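PDB 4Z6M: homoprotocatechuate 2,3-dioxygenase from Brevibacterium fuscum, which catalyses the oxygen-dependent extradiol ring cleavage of homoprotocatechuate at an iron(II) ion held by a facial triad of two histidines and one carboxylate. Local coordinates for residues Lys30-Tyr35 against Ser44-Asn49; Ser55-Ile60 against Ser218-His223; Ile181-Asp184 against Thr188-Ala191. The protein carries 1 engineered substitution. One frame throughout, in Å; residues are numbered along the deposited sequence. Where two conformers were deposited one is given.

Interaction 1. Residues Lys30-Tyr35 against Ser44-Asn49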
loop_
_atom_site.group_PDB
_atom_site.type_symbol
_atom_site.label_atom_id
_atom_site.label_comp_id
_atom_site.label_asym_id
_atom_site.label_seq_id
_atom_site.Cartn_x
_atom_site.Cartn_y
_atom_site.Cartn_z
ATOM N N LYS A 30 1.396 0.566 32.552
ATOM C CA LYS A 30 0.470 -0.099 31.646
ATOM C C LYS A 30 0.159 0.837 30.475
ATOM O O LYS A 30 0.102 0.414 29.317
ATOM C CB LYS A 30 -0.818 -0.508 32.369
ATOM C CG LYS A 30 -0.625 -1.714 33.282
ATOM C CD LYS A 30 -1.960 -2.181 33.838
ATOM C CE LYS A 30 -1.995 -3.680 34.108
ATOM N NZ LYS A 30 -3.398 -4.093 34.447
ATOM N N SER A 31 -0.033 2.118 30.778
ATOM C CA SER A 31 -0.262 3.093 29.711
ATOM C C SER A 31 0.949 3.227 28.791
ATOM O O SER A 31 0.810 3.291 27.570
ATOM C CB SER A 31 -0.669 4.435 30.292
ATOM O OG SER A 31 -1.875 4.287 31.020
ATOM N N ARG A 32 2.152 3.216 29.365
ATOM C CA ARG A 32 3.370 3.239 28.542
ATOM C C ARG A 32 3.429 2.043 27.606
ATOM O O ARG A 32 3.785 2.178 26.429
ATOM C CB ARG A 32 4.625 3.234 29.432
ATOM C CG ARG A 32 5.882 3.619 28.655
ATOM C CD ARG A 32 7.141 3.460 29.510
ATOM N NE ARG A 32 8.327 4.042 28.894
ATOM C CZ ARG A 32 8.993 3.491 27.888
ATOM N NH1 ARG A 32 8.617 2.321 27.386
ATOM N NH2 ARG A 32 10.066 4.102 27.405
ATOM N N ASN A 33 3.085 0.863 28.109
ATOM C CA ASN A 33 3.124 -0.324 27.268
ATOM C C ASN A 33 2.196 -0.167 26.052
ATOM O O ASN A 33 2.529 -0.586 24.942
ATOM C CB ASN A 33 2.773 -1.568 28.085
ATOM C CG ASN A 33 2.725 -2.827 27.244
ATOM O OD1 ASN A 33 1.647 -3.343 26.963
ATOM N ND2 ASN A 33 3.885 -3.327 26.840
ATOM N N PHE A 34 1.036 0.442 26.264
ATOM C CA PHE A 34 0.086 0.637 25.167
ATOM C C PHE A 34 0.627 1.671 24.174
ATOM O O PHE A 34 0.698 1.415 22.967
ATOM C CB PHE A 34 -1.260 1.078 25.728
ATOM C CG PHE A 34 -2.349 1.253 24.684
ATOM C CD1 PHE A 34 -3.016 0.142 24.179
ATOM C CD2 PHE A 34 -2.726 2.513 24.235
ATOM C CE1 PHE A 34 -4.040 0.293 23.240
ATOM C CE2 PHE A 34 -3.744 2.662 23.300
ATOM C CZ PHE A 34 -4.395 1.555 22.814
ATOM N N TYR A 35 0.968 2.867 24.657
ATOM C CA TYR A 35 1.292 3.943 23.741
ATOM C C TYR A 35 2.677 3.840 23.107
ATOM O O TYR A 35 2.866 4.289 21.967
ATOM C CB TYR A 35 1.152 5.298 24.422
ATOM C CG TYR A 35 -0.296 5.672 24.692
ATOM C CD1 TYR A 35 -1.093 6.188 23.682
ATOM C CD2 TYR A 35 -0.864 5.526 25.939
ATOM C CE1 TYR A 35 -2.416 6.527 23.903
ATOM C CE2 TYR A 35 -2.186 5.870 26.176
ATOM C CZ TYR A 35 -2.957 6.372 25.157
ATOM O OH TYR A 35 -4.267 6.710 25.330
ATOM N N SER A 44 9.536 11.786 24.318
ATOM C CA SER A 44 10.272 13.041 24.422
ATOM C C SER A 44 10.873 13.218 25.795
ATOM O O SER A 44 11.892 13.871 25.935
ATOM C CB SER A 44 9.351 14.232 24.118
ATOM O OG SER A 44 8.825 14.114 22.800
ATOM N N TYR A 45 10.182 12.706 26.810
ATOM C CA TYR A 45 10.602 12.866 28.206
ATOM C C TYR A 45 9.760 11.920 29.037
ATOM O O TYR A 45 8.566 11.758 28.765
ATOM C CB TYR A 45 10.373 14.296 28.722
ATOM C CG TYR A 45 10.944 14.449 30.114
ATOM C CD1 TYR A 45 12.317 14.512 30.298
ATOM C CD2 TYR A 45 10.132 14.421 31.246
ATOM C CE1 TYR A 45 12.866 14.600 31.557
ATOM C CE2 TYR A 45 10.678 14.524 32.514
ATOM C CZ TYR A 45 12.039 14.612 32.666
ATOM O OH TYR A 45 12.587 14.712 33.918
ATOM N N GLU A 46 10.335 11.314 30.065
ATOM C CA GLU A 46 9.521 10.585 31.036
ATOM C C GLU A 46 10.160 10.595 32.409
ATOM O O GLU A 46 11.376 10.693 32.553
ATOM C CB GLU A 46 9.230 9.145 30.579
ATOM C CG GLU A 46 10.426 8.264 30.412
ATOM C CD GLU A 46 10.076 6.875 29.910
ATOM O OE1 GLU A 46 9.047 6.314 30.344
ATOM O OE2 GLU A 46 10.845 6.350 29.073
ATOM N N ASP A 47 9.296 10.475 33.401
ATOM C CA ASP A 47 9.707 10.253 34.778
ATOM C C ASP A 47 8.698 9.320 35.450
ATOM O O ASP A 47 7.990 8.565 34.769
ATOM C CB ASP A 47 9.964 11.599 35.487
ATOM C CG ASP A 47 8.724 12.488 35.596
ATOM O OD1 ASP A 47 7.584 11.973 35.547
ATOM O OD2 ASP A 47 8.890 13.737 35.724
ATOM N N GLU A 48 8.651 9.330 36.781
ATOM C CA GLU A 48 7.779 8.420 37.488
ATOM C C GLU A 48 6.307 8.821 37.458
ATOM O O GLU A 48 5.442 8.030 37.851
ATOM C CB GLU A 48 8.246 8.295 38.948
ATOM C CG GLU A 48 9.690 7.830 39.111
ATOM C CD GLU A 48 9.911 6.384 38.702
ATOM O OE1 GLU A 48 8.919 5.647 38.477
ATOM O OE2 GLU A 48 11.096 5.961 38.637
ATOM N N ASN A 49 6.045 10.071 37.095
ATOM C CA ASN A 49 4.692 10.626 37.096
ATOM C C ASN A 49 4.095 10.921 35.721
ATOM O O ASN A 49 2.871 10.990 35.594
ATOM C CB ASN A 49 4.703 11.919 37.896
ATOM C CG ASN A 49 4.904 11.656 39.364
ATOM O OD1 ASN A 49 4.102 10.971 39.973
ATOM N ND2 ASN A 49 5.982 12.138 39.917
#
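Arg32 and Glu46 meet in a two-pronged salt bridge on the protein surface, joining the helix of a beta-alpha-beta-beta-beta module of the glyoxalase/dioxygenase superfamily to the strand at the margin of its sheet. The helix, 28-38, carries Arg32; the strand, 42-46, ends at Glu46. Their backbones stay well apart, with 9.9 Å between Arg32 CA and Glu46 CA, so two long side chains do all the bridging.

Arg32 leaves the helix with CG opposite its backbone N (chi1 -165°) and runs extended as far as NE. There the chain bends, and the guanidinium offers its NE/NH2 edge. Glu46 comes across at about a right angle. Its CG sits between the backbone N and the carbonyl carbon (chi1 62°), and the straight chain beyond carries the carboxylate out toward the helix.

The two flat groups lie almost in one plane, 7° apart, and they pair side-on. Arg32 NE gives its proton to Glu46 OE1 at 2.8 Å, while Arg32 NH2 gives one to Glu46 OE2 at 2.9 Å. Both bonds are nearly straight and both oxygens accept through their syn lone pairs. Two parallel bonds of this kind fix the rotation of guanidinium and carboxylate together. Ile51 of strand 50-54 touches both side chains.

Around this bridge the chain makes two irregular features. Ser44 and Tyr45 both face Tyr52 in a classic beta bulge, just before Glu46. Past it, Asp47 closes an Asx turn: Gln50 N is one donor to its OD1, and the other is Asn49 N, which reaches Asp47 OD1 at 2.9 Å from above the carboxylate plane.

Interaction 2. Residues Ser55-Ile60 against Ser218-His223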
loop_
_atom_site.group_PDB
_atom_site.type_symbol
_atom_site.label_atom_id
_atom_site.label_comp_id
_atom_site.label_asym_id
_atom_site.label_seq_id
_atom_site.Cartn_x
_atom_site.Cartn_y
_atom_site.Cartn_z
ATOM N N SER A 55 4.495 12.124 17.838
ATOM C CA SER A 55 4.369 11.395 16.585
ATOM C C SER A 55 5.637 11.516 15.735
ATOM O O SER A 55 6.511 12.341 16.002
ATOM C CB SER A 55 3.137 11.896 15.843
ATOM O OG SER A 55 3.280 13.228 15.465
ATOM N N PHE A 56 5.686 10.714 14.669
ATOM C CA PHE A 56 6.889 10.589 13.822
ATOM C C PHE A 56 7.310 11.914 13.209
ATOM O O PHE A 56 8.492 12.156 13.037
ATOM C CB PHE A 56 6.599 9.581 12.712
ATOM C CG PHE A 56 7.805 9.053 11.973
ATOM C CD1 PHE A 56 8.802 8.349 12.644
ATOM C CD2 PHE A 56 7.906 9.191 10.592
ATOM C CE1 PHE A 56 9.879 7.830 11.951
ATOM C CE2 PHE A 56 8.976 8.639 9.907
ATOM C CZ PHE A 56 9.944 7.967 10.589
ATOM N N GLU A 57 6.348 12.744 12.792
ATOM C CA GLU A 57 6.677 13.961 12.045
ATOM C C GLU A 57 6.650 15.246 12.876
ATOM O O GLU A 57 6.810 16.338 12.340
ATOM C CB GLU A 57 5.759 14.101 10.818
ATOM C CG GLU A 57 5.928 12.977 9.833
ATOM C CD GLU A 57 5.131 13.163 8.548
ATOM O OE1 GLU A 57 4.191 13.991 8.555
ATOM O OE2 GLU A 57 5.472 12.438 7.573
ATOM N N GLU A 58 6.437 15.119 14.181
ATOM C CA GLU A 58 6.287 16.307 15.023
ATOM C C GLU A 58 7.621 16.954 15.368
ATOM O O GLU A 58 8.611 16.265 15.576
ATOM C CB GLU A 58 5.561 15.932 16.309
ATOM C CG GLU A 58 5.172 17.139 17.153
ATOM C CD GLU A 58 4.359 18.136 16.352
ATOM O OE1 GLU A 58 3.119 17.897 16.218
ATOM O OE2 GLU A 58 4.927 19.140 15.848
ATOM N N PHE A 59 7.641 18.281 15.445
ATOM C CA PHE A 59 8.827 19.018 15.909
ATOM C C PHE A 59 8.594 19.735 17.248
ATOM O O PHE A 59 9.555 20.093 17.920
ATOM C CB PHE A 59 9.353 20.027 14.867
ATOM C CG PHE A 59 8.505 21.249 14.736
ATOM C CD1 PHE A 59 7.373 21.244 13.932
ATOM C CD2 PHE A 59 8.798 22.397 15.439
ATOM C CE1 PHE A 59 6.563 22.357 13.864
ATOM C CE2 PHE A 59 7.992 23.528 15.337
ATOM C CZ PHE A 59 6.871 23.490 14.559
ATOM N N ILE A 60 7.335 19.974 17.630
ATOM C CA ILE A 60 7.073 20.533 18.969
ATOM C C ILE A 60 7.279 19.422 19.983
ATOM O O ILE A 60 7.436 18.248 19.633
ATOM C CB ILE A 60 5.671 21.186 19.111
ATOM C CG1 ILE A 60 4.527 20.160 19.137
ATOM C CG2 ILE A 60 5.465 22.253 18.037
ATOM C CD1 ILE A 60 3.215 20.759 19.625
ATOM N N SER A 218 -2.777 10.332 12.859
ATOM C CA SER A 218 -2.688 9.942 11.443
ATOM C C SER A 218 -1.628 8.882 11.206
ATOM O O SER A 218 -0.641 8.818 11.928
ATOM C CB SER A 218 -2.324 11.140 10.558
ATOM O OG SER A 218 -3.218 12.220 10.706
ATOM N N THR A 219 -1.816 8.099 10.147
ATOM C CA THR A 219 -0.748 7.325 9.530
ATOM C C THR A 219 -0.538 7.839 8.100
ATOM O O THR A 219 -1.340 8.613 7.570
ATOM C CB THR A 219 -1.120 5.833 9.421
ATOM O OG1 THR A 219 -2.319 5.709 8.635
ATOM C CG2 THR A 219 -1.317 5.206 10.799
ATOM N N HIS A 220 0.525 7.370 7.460
ATOM C CA HIS A 220 0.756 7.669 6.057
ATOM C C HIS A 220 -0.244 6.966 5.157
ATOM O O HIS A 220 -0.813 7.584 4.250
ATOM C CB HIS A 220 2.178 7.259 5.642
ATOM C CG HIS A 220 3.240 8.169 6.150
ATOM N ND1 HIS A 220 4.384 7.692 6.758
ATOM C CD2 HIS A 220 3.339 9.518 6.139
ATOM C CE1 HIS A 220 5.145 8.714 7.100
ATOM N NE2 HIS A 220 4.537 9.831 6.732
ATOM N N GLU A 221 -0.431 5.673 5.395
ATOM C CA GLU A 221 -1.160 4.825 4.462
ATOM C C GLU A 221 -2.141 3.918 5.184
ATOM O O GLU A 221 -2.099 3.734 6.399
ATOM C CB GLU A 221 -0.185 4.024 3.564
ATOM C CG GLU A 221 0.680 4.956 2.708
ATOM C CD GLU A 221 1.351 4.346 1.507
ATOM O OE1 GLU A 221 1.439 3.109 1.431
ATOM O OE2 GLU A 221 1.802 5.102 0.634
ATOM N N LYS A 222 -3.061 3.382 4.403
ATOM C CA LYS A 222 -4.095 2.535 4.942
ATOM C C LYS A 222 -3.492 1.245 5.552
ATOM O O LYS A 222 -3.949 0.784 6.603
ATOM C CB LYS A 222 -5.179 2.275 3.885
ATOM C CG LYS A 222 -5.892 3.560 3.448
ATOM C CD LYS A 222 -6.979 3.366 2.393
ATOM C CE LYS A 222 -6.423 3.170 1.001
ATOM N NZ LYS A 222 -5.905 4.414 0.361
ATOM N N HIS A 223 -2.442 0.709 4.940
ATOM C CA HIS A 223 -1.868 -0.525 5.451
ATOM C C HIS A 223 -1.265 -0.332 6.832
ATOM O O HIS A 223 -1.163 -1.292 7.589
ATOM C CB HIS A 223 -0.817 -1.084 4.495
ATOM C CG HIS A 223 0.355 -0.194 4.286
ATOM N ND1 HIS A 223 1.423 -0.128 5.153
ATOM C CD2 HIS A 223 0.636 0.665 3.276
ATOM C CE1 HIS A 223 2.307 0.745 4.690
ATOM N NE2 HIS A 223 1.837 1.252 3.567
#
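His220 brings its imidazole up beside the ring of Phe56 and points its NE2 edge at the carboxylate of Glu57. The Phe56 contact is loose, 4.5 Å from Phe56 CD2 to His220 CE1. The Glu57 contact is a true bond: His220 NE2 donates to Glu57 OE2 over 2.9 Å, with an N-H...O angle of 166°.

The two side chains approach from opposite directions. Glu57 has CG anti to its carbonyl carbon (chi1 -63°) and then an extended chain, which pushes the acid out of the type I turn formed by Ser55 to Glu58. The oxygen lies close to the imidazole plane, at the ring edge. Seen from the acid the geometry differs, because NE2 sits well above the carboxylate plane, 49° out of it.

Other residues fix both groups. The remaining oxygen, Glu57 OE1, forms a salt bridge with Arg152, and His220 ND1 is hydrogen-bonded to Tyr145 OH. The histidine is therefore held at both nitrogens and the carboxylate at both oxygens.

The contact joins the two glyoxalase-type modules of the chain. The turn belongs to the loop between strands 50-54 and 64-68 of the first, whereas His220 stands between strand 211-218 and helix 222-234 of the second. A subunit boundary is close by: Glu57 packs on Tyr273 of the second subunit, and His220 on Gln271 of that same neighbour.

All three touching residues are buried, and the polar ends of Glu57 and His220 are met by protein partners. With Arg152 on one side and a donated imidazole proton on the other, Glu57 is probably kept ionised, and its negative charge would in turn favour a proton on His220 NE2.

Interaction 3. Residues Ile181-Asp184 against Thr188-Ala191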
loop_
_atom_site.group_PDB
_atom_site.type_symbol
_atom_site.label_atom_id
_atom_site.label_comp_id
_atom_site.label_asym_id
_atom_site.label_seq_id
_atom_site.Cartn_x
_atom_site.Cartn_y
_atom_site.Cartn_z
ATOM N N ILE A 181 -23.930 16.131 10.673
ATOM C CA ILE A 181 -24.984 15.141 10.541
ATOM C C ILE A 181 -26.247 15.719 11.162
ATOM O O ILE A 181 -26.224 16.138 12.317
ATOM C CB ILE A 181 -24.611 13.815 11.253
ATOM C CG1 ILE A 181 -23.418 13.150 10.570
ATOM C CG2 ILE A 181 -25.797 12.855 11.308
ATOM C CD1 ILE A 181 -22.880 11.927 11.288
ATOM N N GLN A 182 -27.335 15.697 10.397
ATOM C CA GLN A 182 -28.636 16.206 10.843
ATOM C C GLN A 182 -29.733 15.242 10.461
ATOM O O GLN A 182 -29.505 14.315 9.695
ATOM C CB GLN A 182 -28.921 17.571 10.206
ATOM C CG GLN A 182 -27.934 18.644 10.584
ATOM C CD GLN A 182 -28.333 20.007 10.080
ATOM O OE1 GLN A 182 -29.523 20.351 10.021
ATOM N NE2 GLN A 182 -27.353 20.806 9.764
ATOM N N ASP A 183 -30.945 15.463 10.960
ATOM C CA ASP A 183 -32.108 14.784 10.393
ATOM C C ASP A 183 -33.099 15.763 9.803
ATOM O O ASP A 183 -32.848 16.976 9.771
ATOM C CB ASP A 183 -32.743 13.809 11.399
ATOM C CG ASP A 183 -33.377 14.473 12.584
ATOM O OD1 ASP A 183 -33.583 15.711 12.559
ATOM O OD2 ASP A 183 -33.681 13.735 13.558
ATOM N N ASP A 184 -34.213 15.227 9.309
ATOM C CA ASP A 184 -35.222 16.047 8.666
ATOM C C ASP A 184 -36.190 16.708 9.650
ATOM O O ASP A 184 -37.168 17.340 9.218
ATOM C CB ASP A 184 -36.011 15.205 7.638
ATOM C CG ASP A 184 -36.855 14.068 8.271
ATOM O OD1 ASP A 184 -36.960 13.936 9.528
ATOM O OD2 ASP A 184 -37.436 13.292 7.474
ATOM N N THR A 188 -29.460 18.263 15.108
ATOM C CA THR A 188 -28.051 18.065 14.749
ATOM C C THR A 188 -27.430 17.045 15.698
ATOM O O THR A 188 -27.593 17.151 16.919
ATOM C CB THR A 188 -27.272 19.396 14.776
ATOM O OG1 THR A 188 -27.855 20.303 13.848
ATOM C CG2 THR A 188 -25.812 19.187 14.418
ATOM N N TYR A 189 -26.735 16.062 15.127
ATOM C CA TYR A 189 -26.139 14.986 15.880
ATOM C C TYR A 189 -24.622 15.109 16.028
ATOM O O TYR A 189 -24.070 14.521 16.966
ATOM C CB TYR A 189 -26.473 13.647 15.239
ATOM C CG TYR A 189 -27.945 13.360 15.250
ATOM C CD1 TYR A 189 -28.788 13.815 14.233
ATOM C CD2 TYR A 189 -28.526 12.672 16.311
ATOM C CE1 TYR A 189 -30.149 13.549 14.282
ATOM C CE2 TYR A 189 -29.873 12.407 16.346
ATOM C CZ TYR A 189 -30.690 12.854 15.330
ATOM O OH TYR A 189 -32.036 12.594 15.391
ATOM N N ALA A 190 -23.955 15.820 15.108
ATOM C CA ALA A 190 -22.507 15.882 15.106
ATOM C C ALA A 190 -22.070 16.959 14.140
ATOM O O ALA A 190 -22.772 17.237 13.168
ATOM C CB ALA A 190 -21.921 14.543 14.716
ATOM N N ALA A 191 -20.926 17.563 14.409
ATOM C CA ALA A 191 -20.320 18.539 13.524
ATOM C C ALA A 191 -18.804 18.437 13.618
ATOM O O ALA A 191 -18.263 18.085 14.666
ATOM C CB ALA A 191 -20.755 19.946 13.885
#
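Residues 181-184 and 188-191 run antiparallel, and the register slips by one residue between Ile181 and Gln182. Ile181 faces Ala190 as a hydrogen-bonded pair, but Gln182 faces Thr188 as a non-hydrogen-bonded one, with 4.4 Å between Gln182 CA and Thr188 CA. The extra residue, Tyr189, makes a beta bulge. Ile181 N donates to Ala190 O at 3.0 Å, and Tyr189 N returns to Ile181 O at 2.9 Å. Ala190 N, buried beside them, has no partner in the model.

Together the segments form the turn end of the hairpin of strands 176-182 and 188-194, part of the second glyoxalase-type sheet. Strand 283-286 flanks it on one side and strand 202-206 on the other. Ala190 is on the strand face shared with Ile181, and its side chain is about 10 Å from the iron(II) ion.

Ile181 spreads its two branches: CG2 rests 4.1 Å from Tyr189 CB, while CD1 extends toward Ala190 CB at 4.4 Å. On the other face, the Gln182 chain passes Thr188 OG1 with its CG 3.7 Å away; the Gln182 amide itself turns to Asp180.

Tyr189 lies along the hairpin, its ring edge against Ile181 O and the Gln182-Asp183 peptide. Its hydroxyl, Tyr189 OH, donates to Asp183 OD2 at 2.7 Å, arriving 49° out of the carboxylate plane. The carboxylate meets the ring at its edge, the planes 79° apart; chi1 of 67° places Asp183 CG between its backbone N and carbonyl carbon. Asp183 OD1 meanwhile accepts from the backbone N of Glu185 and of Thr187.

From the N terminus, interaction 1 comes first: it closes the short loop between helix 28-38 and strand 42-46 and stays within the first module. Interaction 2 opens soon afterwards, at 55-60, and spans some 157 residues before closing at 218-223, tying the first module to the second beside a subunit interface. Interaction 3 is nested inside that long loop and closes the hairpin of strands 176-182 and 188-194 in the second module. Interactions 1 and 2 are in series, with nearest atoms about 5 Å apart but not touching. Interaction 3 lies across the chain's centre from both, its centre about 38 Å from that of interaction 1 and 30 Å from that of interaction 2.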